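Local coordinates for protein anaphase-promoting complex subunit CUT9 (Schizosaccharomyces pombe, PDB 2XPI) that serves as a TPR-repeat subunit of the anaphase-promoting complex, the E3 ubiquitin ligase that controls progression through mitosis and G1, at residues N171-T176 with C203-Q208; G195-A200 with L227-K232; T493-F498 with H524-L529; T518-G523 with D537-G542. All coordinates share one frame; numbering follows the deposited sequence.

Contact 1. Residues N171-T176 with C203-Q208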
loop_
_atom_site.group_PDB
_atom_site.type_symbol
_atom_site.label_atom_id
_atom_site.label_comp_id
_atom_site.label_asym_id
_atom_site.label_seq_id
_atom_site.Cartn_x
_atom_site.Cartn_y
_atom_site.Cartn_z
ATOM N N ASN A 171 -1.057 20.066 -16.381
ATOM C CA ASN A 171 -1.843 21.291 -16.176
ATOM C C ASN A 171 -1.444 22.015 -14.880
ATOM O O ASN A 171 -1.290 23.234 -14.868
ATOM C CB ASN A 171 -3.353 20.995 -16.144
ATOM C CG ASN A 171 -3.924 20.636 -17.520
ATOM O OD1 ASN A 171 -3.415 21.071 -18.560
ATOM N ND2 ASN A 171 -4.994 19.839 -17.524
ATOM N N LEU A 172 -1.280 21.251 -13.797
ATOM C CA LEU A 172 -0.924 21.804 -12.494
ATOM C C LEU A 172 0.534 22.252 -12.379
ATOM O O LEU A 172 0.817 23.277 -11.761
ATOM C CB LEU A 172 -1.235 20.804 -11.380
ATOM C CG LEU A 172 -2.597 20.943 -10.711
ATOM C CD1 LEU A 172 -2.596 20.231 -9.374
ATOM C CD2 LEU A 172 -2.936 22.427 -10.537
ATOM N N LEU A 173 1.453 21.477 -12.956
ATOM C CA LEU A 173 2.885 21.770 -12.868
ATOM C C LEU A 173 3.381 22.728 -13.947
ATOM O O LEU A 173 4.285 23.520 -13.701
ATOM C CB LEU A 173 3.692 20.477 -12.979
ATOM C CG LEU A 173 4.098 19.665 -11.744
ATOM C CD1 LEU A 173 3.366 20.138 -10.509
ATOM C CD2 LEU A 173 3.873 18.163 -11.993
ATOM N N GLY A 174 2.802 22.641 -15.145
ATOM C CA GLY A 174 3.334 23.317 -16.315
ATOM C C GLY A 174 4.286 22.377 -17.030
ATOM O O GLY A 174 4.887 21.513 -16.395
ATOM N N GLU A 175 4.421 22.536 -18.346
ATOM C CA GLU A 175 5.244 21.636 -19.163
ATOM C C GLU A 175 6.730 21.907 -18.974
ATOM O O GLU A 175 7.584 21.086 -19.317
ATOM C CB GLU A 175 4.874 21.765 -20.640
ATOM C CG GLU A 175 3.392 21.555 -20.930
ATOM C CD GLU A 175 3.143 20.937 -22.300
ATOM O OE1 GLU A 175 2.178 21.359 -22.981
ATOM O OE2 GLU A 175 3.915 20.030 -22.698
ATOM N N THR A 176 7.023 23.081 -18.426
ATOM C CA THR A 176 8.368 23.440 -18.017
ATOM C C THR A 176 8.286 24.290 -16.744
ATOM O O THR A 176 7.226 24.815 -16.397
ATOM C CB THR A 176 9.073 24.232 -19.107
ATOM O OG1 THR A 176 8.448 25.512 -19.233
ATOM C CG2 THR A 176 8.997 23.488 -20.443
ATOM N N CYS A 203 9.769 20.099 -10.215
ATOM C CA CYS A 203 10.495 19.728 -11.440
ATOM C C CYS A 203 10.733 18.233 -11.437
ATOM O O CYS A 203 10.754 17.611 -12.494
ATOM C CB CYS A 203 11.855 20.423 -11.542
ATOM S SG CYS A 203 11.837 22.185 -11.947
ATOM N N TYR A 204 10.934 17.667 -10.248
ATOM C CA TYR A 204 11.123 16.236 -10.133
ATOM C C TYR A 204 9.836 15.583 -10.559
ATOM O O TYR A 204 9.834 14.568 -11.265
ATOM C CB TYR A 204 11.456 15.830 -8.697
ATOM C CG TYR A 204 11.254 14.351 -8.447
ATOM C CD1 TYR A 204 12.152 13.420 -8.930
ATOM C CD2 TYR A 204 10.146 13.888 -7.744
ATOM C CE1 TYR A 204 11.963 12.074 -8.716
ATOM C CE2 TYR A 204 9.949 12.542 -7.524
ATOM C CZ TYR A 204 10.857 11.640 -8.010
ATOM O OH TYR A 204 10.663 10.287 -7.794
ATOM N N LEU A 205 8.730 16.179 -10.130
ATOM C CA LEU A 205 7.422 15.613 -10.394
ATOM C C LEU A 205 7.194 15.689 -11.888
ATOM O O LEU A 205 6.758 14.722 -12.519
ATOM C CB LEU A 205 6.354 16.393 -9.649
ATOM C CG LEU A 205 5.354 15.613 -8.795
ATOM C CD1 LEU A 205 5.977 14.408 -8.101
ATOM C CD2 LEU A 205 4.734 16.571 -7.790
ATOM N N ARG A 206 7.522 16.840 -12.458
ATOM C CA ARG A 206 7.430 17.018 -13.901
ATOM C C ARG A 206 8.305 16.008 -14.636
ATOM O O ARG A 206 7.945 15.538 -15.710
ATOM C CB ARG A 206 7.807 18.434 -14.302
ATOM C CG ARG A 206 6.737 19.084 -15.127
ATOM C CD ARG A 206 7.305 20.191 -15.951
ATOM N NE ARG A 206 8.297 20.870 -15.157
ATOM C CZ ARG A 206 8.012 21.615 -14.100
ATOM N NH1 ARG A 206 6.753 21.800 -13.719
ATOM N NH2 ARG A 206 8.996 22.186 -13.430
ATOM N N GLY A 207 9.451 15.678 -14.053
ATOM C CA GLY A 207 10.310 14.654 -14.605
ATOM C C GLY A 207 9.602 13.310 -14.625
ATOM O O GLY A 207 9.665 12.594 -15.622
ATOM N N GLN A 208 8.921 12.969 -13.528
ATOM C CA GLN A 208 8.211 11.691 -13.417
ATOM C C GLN A 208 7.125 11.534 -14.472
ATOM O O GLN A 208 6.886 10.436 -14.980
ATOM C CB GLN A 208 7.563 11.578 -12.051
ATOM C CG GLN A 208 8.528 11.310 -10.933
ATOM C CD GLN A 208 8.961 9.870 -10.903
ATOM O OE1 GLN A 208 9.533 9.365 -11.858
ATOM N NE2 GLN A 208 8.673 9.193 -9.802
#
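At the seam between two tetratricopeptide repeats, the end of TPR 3 and the turn that follows it are met by helix 198-212 of TPR 4, beside a bound gold(I) cyanide ion that R206 and N177 contact. R206 does most of the touching. Its chain runs alongside L173 in the opposite direction, with L173 CB 3.4 Å from R206 NH1, then bends at chi3 (-38°) so that the guanidinium lies against the turn. One face of this flat group is topped by the backbone of T176, whose C sits 3.7 Å above the guanidinium plane, over its centre. R206 NH1 donates to G174 O at 3.3 Å and 140°, a long, bent bond to an oxygen whose position is less certain. L173 and L205 cross at about a right angle, L173 CD2 lying 3.8 Å from L205 CB; A157 of helix 150-162 touches both leucines. G174 leaves the helix with positive phi (91°), where a side chain would jam against the preceding carbonyl oxygen. An alanine at R206 would remove the guanidinium and would probably cost G174 O its donor and disturb the gold-ion site. The end of one repeat's second helix set against the first helix of the next is the stacking typical of TPR arrays.

Contact 2. Residues G195-A200 with L227-K232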
loop_
_atom_site.group_PDB
_atom_site.type_symbol
_atom_site.label_atom_id
_atom_site.label_comp_id
_atom_site.label_asym_id
_atom_site.label_seq_id
_atom_site.Cartn_x
_atom_site.Cartn_y
_atom_site.Cartn_z
ATOM N N GLY A 195 14.767 22.373 4.216
ATOM C CA GLY A 195 14.213 21.309 3.389
ATOM C C GLY A 195 14.462 21.532 1.912
ATOM O O GLY A 195 15.118 22.511 1.544
ATOM N N ILE A 196 13.972 20.610 1.079
ATOM C CA ILE A 196 14.065 20.704 -0.389
ATOM C C ILE A 196 13.155 21.813 -0.904
ATOM O O ILE A 196 11.982 21.848 -0.551
ATOM C CB ILE A 196 13.551 19.428 -1.099
ATOM C CG1 ILE A 196 13.947 18.131 -0.370
ATOM C CG2 ILE A 196 13.923 19.447 -2.586
ATOM C CD1 ILE A 196 15.340 18.053 -0.022
ATOM N N LYS A 197 13.659 22.707 -1.750
ATOM C CA LYS A 197 12.809 23.792 -2.246
ATOM C C LYS A 197 11.675 23.180 -3.017
ATOM O O LYS A 197 11.903 22.359 -3.875
ATOM C CB LYS A 197 13.583 24.734 -3.154
ATOM C CG LYS A 197 14.711 25.467 -2.471
ATOM C CD LYS A 197 15.150 26.632 -3.310
ATOM C CE LYS A 197 16.244 27.409 -2.607
ATOM N NZ LYS A 197 16.455 28.747 -3.240
ATOM N N LEU A 198 10.445 23.562 -2.706
ATOM C CA LEU A 198 9.307 22.990 -3.406
ATOM C C LEU A 198 9.433 23.197 -4.925
ATOM O O LEU A 198 8.916 22.402 -5.724
ATOM C CB LEU A 198 7.990 23.537 -2.850
ATOM C CG LEU A 198 7.529 22.903 -1.533
ATOM C CD1 LEU A 198 6.333 23.643 -0.938
ATOM C CD2 LEU A 198 7.200 21.422 -1.726
ATOM N N GLU A 199 10.139 24.247 -5.330
ATOM C CA GLU A 199 10.434 24.425 -6.745
ATOM C C GLU A 199 11.176 23.198 -7.304
ATOM O O GLU A 199 10.886 22.732 -8.408
ATOM C CB GLU A 199 11.265 25.686 -6.983
ATOM C CG GLU A 199 11.582 25.919 -8.462
ATOM C CD GLU A 199 12.456 27.138 -8.704
ATOM O OE1 GLU A 199 12.735 27.886 -7.735
ATOM O OE2 GLU A 199 12.866 27.345 -9.870
ATOM N N ALA A 200 12.135 22.670 -6.544
ATOM C CA ALA A 200 12.864 21.503 -6.996
ATOM C C ALA A 200 11.915 20.333 -7.133
ATOM O O ALA A 200 11.832 19.700 -8.194
ATOM C CB ALA A 200 13.944 21.173 -6.049
ATOM N N LEU A 227 17.831 19.365 -9.602
ATOM C CA LEU A 227 19.140 19.361 -8.959
ATOM C C LEU A 227 19.818 20.729 -8.993
ATOM O O LEU A 227 20.360 21.179 -7.987
ATOM C CB LEU A 227 20.040 18.270 -9.534
ATOM C CG LEU A 227 20.002 16.894 -8.855
ATOM C CD1 LEU A 227 21.021 15.944 -9.441
ATOM C CD2 LEU A 227 20.237 16.998 -7.343
ATOM N N MET A 228 19.790 21.413 -10.128
ATOM C CA MET A 228 20.371 22.751 -10.172
ATOM C C MET A 228 19.660 23.667 -9.185
ATOM O O MET A 228 20.304 24.474 -8.512
ATOM C CB MET A 228 20.322 23.346 -11.581
ATOM C CG MET A 228 21.050 22.528 -12.629
ATOM S SD MET A 228 22.788 22.301 -12.217
ATOM C CE MET A 228 23.415 23.979 -12.351
ATOM N N VAL A 229 18.334 23.533 -9.086
ATOM C CA VAL A 229 17.541 24.356 -8.170
ATOM C C VAL A 229 17.876 24.110 -6.690
ATOM O O VAL A 229 17.979 25.056 -5.903
ATOM C CB VAL A 229 16.026 24.168 -8.392
ATOM C CG1 VAL A 229 15.223 24.902 -7.307
ATOM C CG2 VAL A 229 15.631 24.643 -9.775
ATOM N N ASP A 230 18.035 22.840 -6.318
ATOM C CA ASP A 230 18.378 22.475 -4.948
ATOM C C ASP A 230 19.139 21.155 -4.985
ATOM O O ASP A 230 18.590 20.114 -5.331
ATOM C CB ASP A 230 17.115 22.350 -4.076
ATOM C CG ASP A 230 17.432 22.202 -2.577
ATOM O OD1 ASP A 230 18.332 21.401 -2.227
ATOM O OD2 ASP A 230 16.772 22.883 -1.740
ATOM N N ALA A 231 20.414 21.212 -4.619
ATOM C CA ALA A 231 21.270 20.037 -4.613
ATOM C C ALA A 231 20.737 18.916 -3.736
ATOM O O ALA A 231 21.250 17.810 -3.788
ATOM C CB ALA A 231 22.665 20.417 -4.163
ATOM N N LYS A 232 19.721 19.193 -2.922
ATOM C CA LYS A 232 19.219 18.187 -1.981
ATOM C C LYS A 232 18.162 17.278 -2.602
ATOM O O LYS A 232 17.802 16.254 -2.034
ATOM C CB LYS A 232 18.723 18.816 -0.671
ATOM C CG LYS A 232 19.807 19.580 0.086
ATOM C CD LYS A 232 19.389 19.976 1.519
ATOM C CE LYS A 232 18.044 20.699 1.575
ATOM N NZ LYS A 232 18.018 21.904 0.721
#
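D230 holds CG anti to its backbone N (chi1 -170°), which carries the carboxylate across to 195-200, while K232 folds back through bends at chi3 (-51°) and chi4 (-56°) to bring its ammonium onto the same group. K232 NZ straddles the carboxylate on the syn side of both oxygens, 3.0 Å from D230 OD1 and 2.9 Å from D230 OD2, in a salt bridge. The anti lone pair of OD1 takes the backbone N-H two residues on, K232 N lying 2.7 Å from D230 OD1. D230 OD2 also accepts from K197 N at 3.1 Å, this donor coming from above the carboxylate plane. Each oxygen is thus gripped by two donors. K232 NZ further reaches G195 O at 3.1 Å, from above the carbonyl plane, and T262 O. The rest is van der Waals packing: I196 CD1 rests 3.5 Å from K232 CB, A200 CB meets D230 CB at 3.9 Å, and the CG1 branch of V229 lies across the extended chain of E199, whose carboxylate is held by Q47 and N177. I196 and K232 also pack on W90 of the second subunit, in line with the homodimerization role of TPR 1-7. An alanine at D230 would remove the carboxylate and would probably leave the buried K232 ammonium without this counter-charge and loosen the loop before helix 198-212. An Asx turn closing helix 216-229 and clasping the entry to helix 198-212 thus joins the two ends of the TPR 4 helix pair.

Contact 3. Residues T493-F498 with H524-L529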
loop_
_atom_site.group_PDB
_atom_site.type_symbol
_atom_site.label_atom_id
_atom_site.label_comp_id
_atom_site.label_asym_id
_atom_site.label_seq_id
_atom_site.Cartn_x
_atom_site.Cartn_y
_atom_site.Cartn_z
ATOM N N THR A 493 52.589 -8.502 -32.449
ATOM C CA THR A 493 51.612 -7.783 -31.632
ATOM C C THR A 493 50.742 -8.742 -30.792
ATOM O O THR A 493 50.585 -8.558 -29.580
ATOM C CB THR A 493 50.741 -6.851 -32.496
ATOM O OG1 THR A 493 51.589 -5.907 -33.172
ATOM C CG2 THR A 493 49.711 -6.102 -31.639
ATOM N N ALA A 494 50.198 -9.779 -31.424
ATOM C CA ALA A 494 49.502 -10.820 -30.671
ATOM C C ALA A 494 50.303 -11.301 -29.457
ATOM O O ALA A 494 49.762 -11.389 -28.373
ATOM C CB ALA A 494 49.128 -11.991 -31.565
ATOM N N ILE A 495 51.588 -11.610 -29.628
ATOM C CA ILE A 495 52.395 -12.102 -28.509
ATOM C C ILE A 495 52.488 -11.056 -27.407
ATOM O O ILE A 495 52.383 -11.380 -26.219
ATOM C CB ILE A 495 53.815 -12.491 -28.962
ATOM C CG1 ILE A 495 53.812 -13.902 -29.549
ATOM C CG2 ILE A 495 54.808 -12.393 -27.809
ATOM C CD1 ILE A 495 54.870 -14.109 -30.607
ATOM N N ASN A 496 52.678 -9.800 -27.801
ATOM C CA ASN A 496 52.780 -8.718 -26.825
ATOM C C ASN A 496 51.495 -8.582 -26.015
ATOM O O ASN A 496 51.520 -8.416 -24.795
ATOM C CB ASN A 496 53.125 -7.395 -27.512
ATOM C CG ASN A 496 54.446 -7.456 -28.275
ATOM O OD1 ASN A 496 54.636 -6.730 -29.250
ATOM N ND2 ASN A 496 55.363 -8.320 -27.833
ATOM N N HIS A 497 50.364 -8.666 -26.704
ATOM C CA HIS A 497 49.080 -8.564 -26.042
ATOM C C HIS A 497 48.834 -9.730 -25.098
ATOM O O HIS A 497 48.498 -9.518 -23.935
ATOM C CB HIS A 497 47.960 -8.417 -27.063
ATOM C CG HIS A 497 47.809 -7.020 -27.573
ATOM N ND1 HIS A 497 47.420 -6.732 -28.863
ATOM C CD2 HIS A 497 47.998 -5.826 -26.961
ATOM C CE1 HIS A 497 47.372 -5.420 -29.023
ATOM N NE2 HIS A 497 47.713 -4.848 -27.883
ATOM N N PHE A 498 49.009 -10.956 -25.578
ATOM C CA PHE A 498 48.916 -12.122 -24.700
ATOM C C PHE A 498 49.843 -12.062 -23.492
ATOM O O PHE A 498 49.433 -12.401 -22.378
ATOM C CB PHE A 498 49.172 -13.402 -25.471
ATOM C CG PHE A 498 48.204 -13.625 -26.574
ATOM C CD1 PHE A 498 46.866 -13.340 -26.392
ATOM C CD2 PHE A 498 48.625 -14.102 -27.794
ATOM C CE1 PHE A 498 45.974 -13.542 -27.395
ATOM C CE2 PHE A 498 47.732 -14.304 -28.799
ATOM C CZ PHE A 498 46.405 -14.023 -28.603
ATOM N N HIS A 524 50.003 -20.414 -29.680
ATOM C CA HIS A 524 49.619 -20.411 -31.095
ATOM C C HIS A 524 50.303 -19.283 -31.865
ATOM O O HIS A 524 50.642 -19.438 -33.031
ATOM C CB HIS A 524 48.101 -20.297 -31.258
ATOM C CG HIS A 524 47.381 -21.605 -31.171
ATOM N ND1 HIS A 524 46.533 -21.922 -30.133
ATOM C CD2 HIS A 524 47.391 -22.682 -31.988
ATOM C CE1 HIS A 524 46.047 -23.134 -30.314
ATOM N NE2 HIS A 524 46.548 -23.617 -31.437
ATOM N N ALA A 525 50.495 -18.142 -31.216
ATOM C CA ALA A 525 51.259 -17.064 -31.820
ATOM C C ALA A 525 52.692 -17.526 -32.063
ATOM O O ALA A 525 53.286 -17.214 -33.080
ATOM C CB ALA A 525 51.238 -15.830 -30.928
ATOM N N TYR A 526 53.235 -18.291 -31.128
ATOM C CA TYR A 526 54.615 -18.754 -31.201
ATOM C C TYR A 526 54.854 -19.780 -32.303
ATOM O O TYR A 526 55.896 -19.745 -32.953
ATOM C CB TYR A 526 55.054 -19.355 -29.868
ATOM C CG TYR A 526 55.447 -18.375 -28.773
ATOM C CD1 TYR A 526 55.240 -18.699 -27.433
ATOM C CD2 TYR A 526 56.052 -17.155 -29.067
ATOM C CE1 TYR A 526 55.605 -17.842 -26.418
ATOM C CE2 TYR A 526 56.434 -16.280 -28.045
ATOM C CZ TYR A 526 56.198 -16.636 -26.717
ATOM O OH TYR A 526 56.542 -15.793 -25.671
ATOM N N ARG A 527 53.931 -20.716 -32.510
ATOM C CA ARG A 527 54.148 -21.673 -33.594
ATOM C C ARG A 527 54.067 -20.975 -34.940
ATOM O O ARG A 527 54.696 -21.399 -35.906
ATOM C CB ARG A 527 53.182 -22.852 -33.546
ATOM C CG ARG A 527 51.760 -22.461 -33.306
ATOM C CD ARG A 527 50.856 -23.673 -33.405
ATOM N NE ARG A 527 50.458 -23.917 -34.784
ATOM C CZ ARG A 527 49.422 -23.324 -35.372
ATOM N NH1 ARG A 527 48.676 -22.449 -34.697
ATOM N NH2 ARG A 527 49.137 -23.602 -36.641
ATOM N N LYS A 528 53.287 -19.900 -34.999
ATOM C CA LYS A 528 53.178 -19.102 -36.213
ATOM C C LYS A 528 54.514 -18.465 -36.543
ATOM O O LYS A 528 54.915 -18.435 -37.694
ATOM C CB LYS A 528 52.129 -18.016 -36.045
ATOM C CG LYS A 528 50.709 -18.517 -36.145
ATOM C CD LYS A 528 50.314 -18.762 -37.589
ATOM C CE LYS A 528 49.574 -20.063 -37.674
ATOM N NZ LYS A 528 50.347 -21.082 -36.887
ATOM N N LEU A 529 55.194 -17.945 -35.528
ATOM C CA LEU A 529 56.525 -17.405 -35.714
ATOM C C LEU A 529 57.559 -18.519 -35.702
ATOM O O LEU A 529 58.753 -18.255 -35.633
ATOM C CB LEU A 529 56.857 -16.396 -34.627
ATOM C CG LEU A 529 56.159 -15.048 -34.718
ATOM C CD1 LEU A 529 56.674 -14.133 -33.628
ATOM C CD2 LEU A 529 56.398 -14.442 -36.079
#
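The F498 ring has A525 CB at its edge, near the ring plane, 4.4 Å from F498 CE2. The phenol of Y526 swings back towards helix 491-507, its CG anti to the carbonyl carbon (chi1 -79°), and I495 crosses it at about a right angle, its CD1 lying 3.6 Å from Y526 CD2. The imidazole of H524 leads away from helix 491-507 and has R527 CZ at its edge, in plane. Between the rings, I495 carries most of the contact. Its CG1 branch, anti to the carbonyl carbon, points across the gap: CG1 presses on A525 CB at 3.5 Å, and CD1 at the tip ends 3.5 Å from L529 CD1, crossing that leucine obliquely. A494 CB completes the patch, 4.4 Å from A525 CB. The methyl of A525 is therefore met by I495, A494 and the rim of F498. The two helix segments run nearly antiparallel, at 154°, with axes 9.5 Å apart, and belong to TPR 12 and TPR 13. R527, on a side away from helix 491-507, makes a salt bridge with an acidic side chain from the chain of another protein, consistent with the binding of hcn1 by these repeats. Between the two segments every contact is carbon against carbon, so this junction of successive repeats rests on the fit and burial of its side chains; one residue further along, Y526 OH adds a polar tie by its hydrogen bond to Q499 of helix 491-507.

Contact 4. Residues T518-G523 with D537-G542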
loop_
_atom_site.group_PDB
_atom_site.type_symbol
_atom_site.label_atom_id
_atom_site.label_comp_id
_atom_site.label_asym_id
_atom_site.label_seq_id
_atom_site.Cartn_x
_atom_site.Cartn_y
_atom_site.Cartn_z
ATOM N N THR A 518 44.397 -18.121 -22.881
ATOM C CA THR A 518 45.411 -17.117 -23.189
ATOM C C THR A 518 46.803 -17.744 -23.358
ATOM O O THR A 518 47.513 -17.429 -24.308
ATOM C CB THR A 518 45.431 -15.994 -22.136
ATOM O OG1 THR A 518 44.167 -15.340 -22.155
ATOM C CG2 THR A 518 46.500 -14.970 -22.434
ATOM N N TRP A 519 47.173 -18.639 -22.445
ATOM C CA TRP A 519 48.442 -19.353 -22.535
ATOM C C TRP A 519 48.531 -20.107 -23.850
ATOM O O TRP A 519 49.508 -19.988 -24.583
ATOM C CB TRP A 519 48.578 -20.337 -21.382
ATOM C CG TRP A 519 49.113 -19.727 -20.140
ATOM C CD1 TRP A 519 48.432 -19.499 -18.979
ATOM C CD2 TRP A 519 50.448 -19.243 -19.929
ATOM N NE1 TRP A 519 49.266 -18.915 -18.054
ATOM C CE2 TRP A 519 50.509 -18.755 -18.609
ATOM C CE3 TRP A 519 51.600 -19.188 -20.724
ATOM C CZ2 TRP A 519 51.677 -18.205 -18.066
ATOM C CZ3 TRP A 519 52.768 -18.649 -20.177
ATOM C CH2 TRP A 519 52.790 -18.163 -18.861
ATOM N N ALA A 520 47.499 -20.888 -24.151
ATOM C CA ALA A 520 47.470 -21.605 -25.413
ATOM C C ALA A 520 47.481 -20.591 -26.546
ATOM O O ALA A 520 48.172 -20.799 -27.531
ATOM C CB ALA A 520 46.271 -22.511 -25.500
ATOM N N ASN A 521 46.752 -19.484 -26.404
ATOM C CA ASN A 521 46.824 -18.428 -27.414
ATOM C C ASN A 521 48.265 -17.981 -27.679
ATOM O O ASN A 521 48.708 -17.902 -28.820
ATOM C CB ASN A 521 45.969 -17.208 -27.037
ATOM C CG ASN A 521 44.478 -17.465 -27.174
ATOM O OD1 ASN A 521 44.055 -18.489 -27.712
ATOM N ND2 ASN A 521 43.670 -16.528 -26.687
ATOM N N LEU A 522 48.990 -17.674 -26.619
ATOM C CA LEU A 522 50.373 -17.255 -26.745
ATOM C C LEU A 522 51.168 -18.356 -27.439
ATOM O O LEU A 522 52.023 -18.083 -28.278
ATOM C CB LEU A 522 50.941 -16.997 -25.361
ATOM C CG LEU A 522 52.381 -16.541 -25.250
ATOM C CD1 LEU A 522 52.523 -15.120 -25.759
ATOM C CD2 LEU A 522 52.806 -16.654 -23.787
ATOM N N GLY A 523 50.871 -19.609 -27.095
ATOM C CA GLY A 523 51.476 -20.746 -27.766
ATOM C C GLY A 523 51.201 -20.825 -29.260
ATOM O O GLY A 523 52.058 -21.263 -30.024
ATOM N N ASP A 537 56.226 -24.672 -24.400
ATOM C CA ASP A 537 56.138 -24.238 -23.028
ATOM C C ASP A 537 54.789 -23.563 -22.723
ATOM O O ASP A 537 54.183 -23.829 -21.671
ATOM C CB ASP A 537 57.289 -23.314 -22.666
ATOM C CG ASP A 537 57.204 -22.837 -21.228
ATOM O OD1 ASP A 537 57.474 -23.663 -20.317
ATOM O OD2 ASP A 537 56.848 -21.655 -21.002
ATOM N N ALA A 538 54.329 -22.701 -23.635
ATOM C CA ALA A 538 53.067 -21.977 -23.449
ATOM C C ALA A 538 51.845 -22.873 -23.609
ATOM O O ALA A 538 50.900 -22.774 -22.831
ATOM C CB ALA A 538 52.973 -20.797 -24.389
ATOM N N LEU A 539 51.862 -23.737 -24.622
ATOM C CA LEU A 539 50.760 -24.663 -24.861
ATOM C C LEU A 539 50.579 -25.526 -23.649
ATOM O O LEU A 539 49.459 -25.895 -23.307
ATOM C CB LEU A 539 51.040 -25.590 -26.052
ATOM C CG LEU A 539 50.588 -25.174 -27.449
ATOM C CD1 LEU A 539 49.221 -24.494 -27.393
ATOM C CD2 LEU A 539 51.599 -24.260 -28.031
ATOM N N ASN A 540 51.704 -25.867 -23.027
ATOM C CA ASN A 540 51.738 -26.751 -21.876
ATOM C C ASN A 540 51.066 -26.113 -20.689
ATOM O O ASN A 540 50.335 -26.767 -19.939
ATOM C CB ASN A 540 53.185 -27.082 -21.495
ATOM C CG ASN A 540 53.776 -28.171 -22.357
ATOM O OD1 ASN A 540 53.107 -28.697 -23.243
ATOM N ND2 ASN A 540 55.037 -28.522 -22.102
ATOM N N GLN A 541 51.357 -24.829 -20.508
ATOM C CA GLN A 541 50.854 -24.090 -19.377
ATOM C C GLN A 541 49.356 -23.893 -19.619
ATOM O O GLN A 541 48.565 -23.822 -18.681
ATOM C CB GLN A 541 51.616 -22.773 -19.236
ATOM C CG GLN A 541 51.120 -21.875 -18.115
ATOM C CD GLN A 541 51.683 -22.273 -16.770
ATOM O OE1 GLN A 541 52.808 -22.779 -16.695
ATOM N NE2 GLN A 541 50.905 -22.055 -15.696
ATOM N N GLY A 542 48.963 -23.843 -20.887
ATOM C CA GLY A 542 47.556 -23.837 -21.235
ATOM C C GLY A 542 46.914 -25.122 -20.752
ATOM O O GLY A 542 46.003 -25.112 -19.932
#
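Helices 516-528 and 532-545 are the antiparallel pair of TPR 13, and here they come very close: the segment axes pass 7.0 Å apart at 161°. In the first shell, Q541 leans over one face of the W519 indole, its CG above the five-membered ring in a CH-pi contact. The two side chains lie side by side and point the same way, with the amide turned 47° from the indole plane. The first torsion of Q541, with CG anti to its backbone N, sets CG over the ring, and the bend at chi2 (82°) turns the amide away from the point above its centre. A538 CB fills the next space along, 3.6 Å from both W519 O and G523 N, with W519 CE3 and L522 CD2 on its flanks. L539 splits its branches between two residues: its CD1 meets A520 CB at 4.0 Å, and its CD2 lies 3.5 Å from G523 CA. A CB on G523 would run straight into that CD2, so the glycine is what lets the leucine through. The run W519, L522, G523 and Y526 matches the first-helix signature of the TPR motif. In the second shell, L502 of helix 491-507 backs W519, and A555 and I556 of helix 550-562 bear on L539. On another side of helix 516-528, the amide of N521 is hydrogen-bonded to the backbone of a chain of another protein. At the root of the tryptophan, W519 CB rests 3.6 Å from G542 CA.

In the fold
From the N terminus, contact 1 opens first, tying the end of TPR 3 to helix 198-212. Contact 2 starts inside that loop and closes at 227-232, after it, so the two cross; both use helix 198-212, their centres 14 Å apart, and contact 2 closes TPR 4 on itself. Far along the chain, on the opposite side of its centre, contacts 3 and 4 cross likewise. Contact 3 joins TPR 12 to TPR 13, while contact 4 closes the helix pair within TPR 13; they share helix 516-528 and touch, F498 CZ lying 3.6 Å from N521 CB. Centres of contacts 1 and 3 are 59 Å apart.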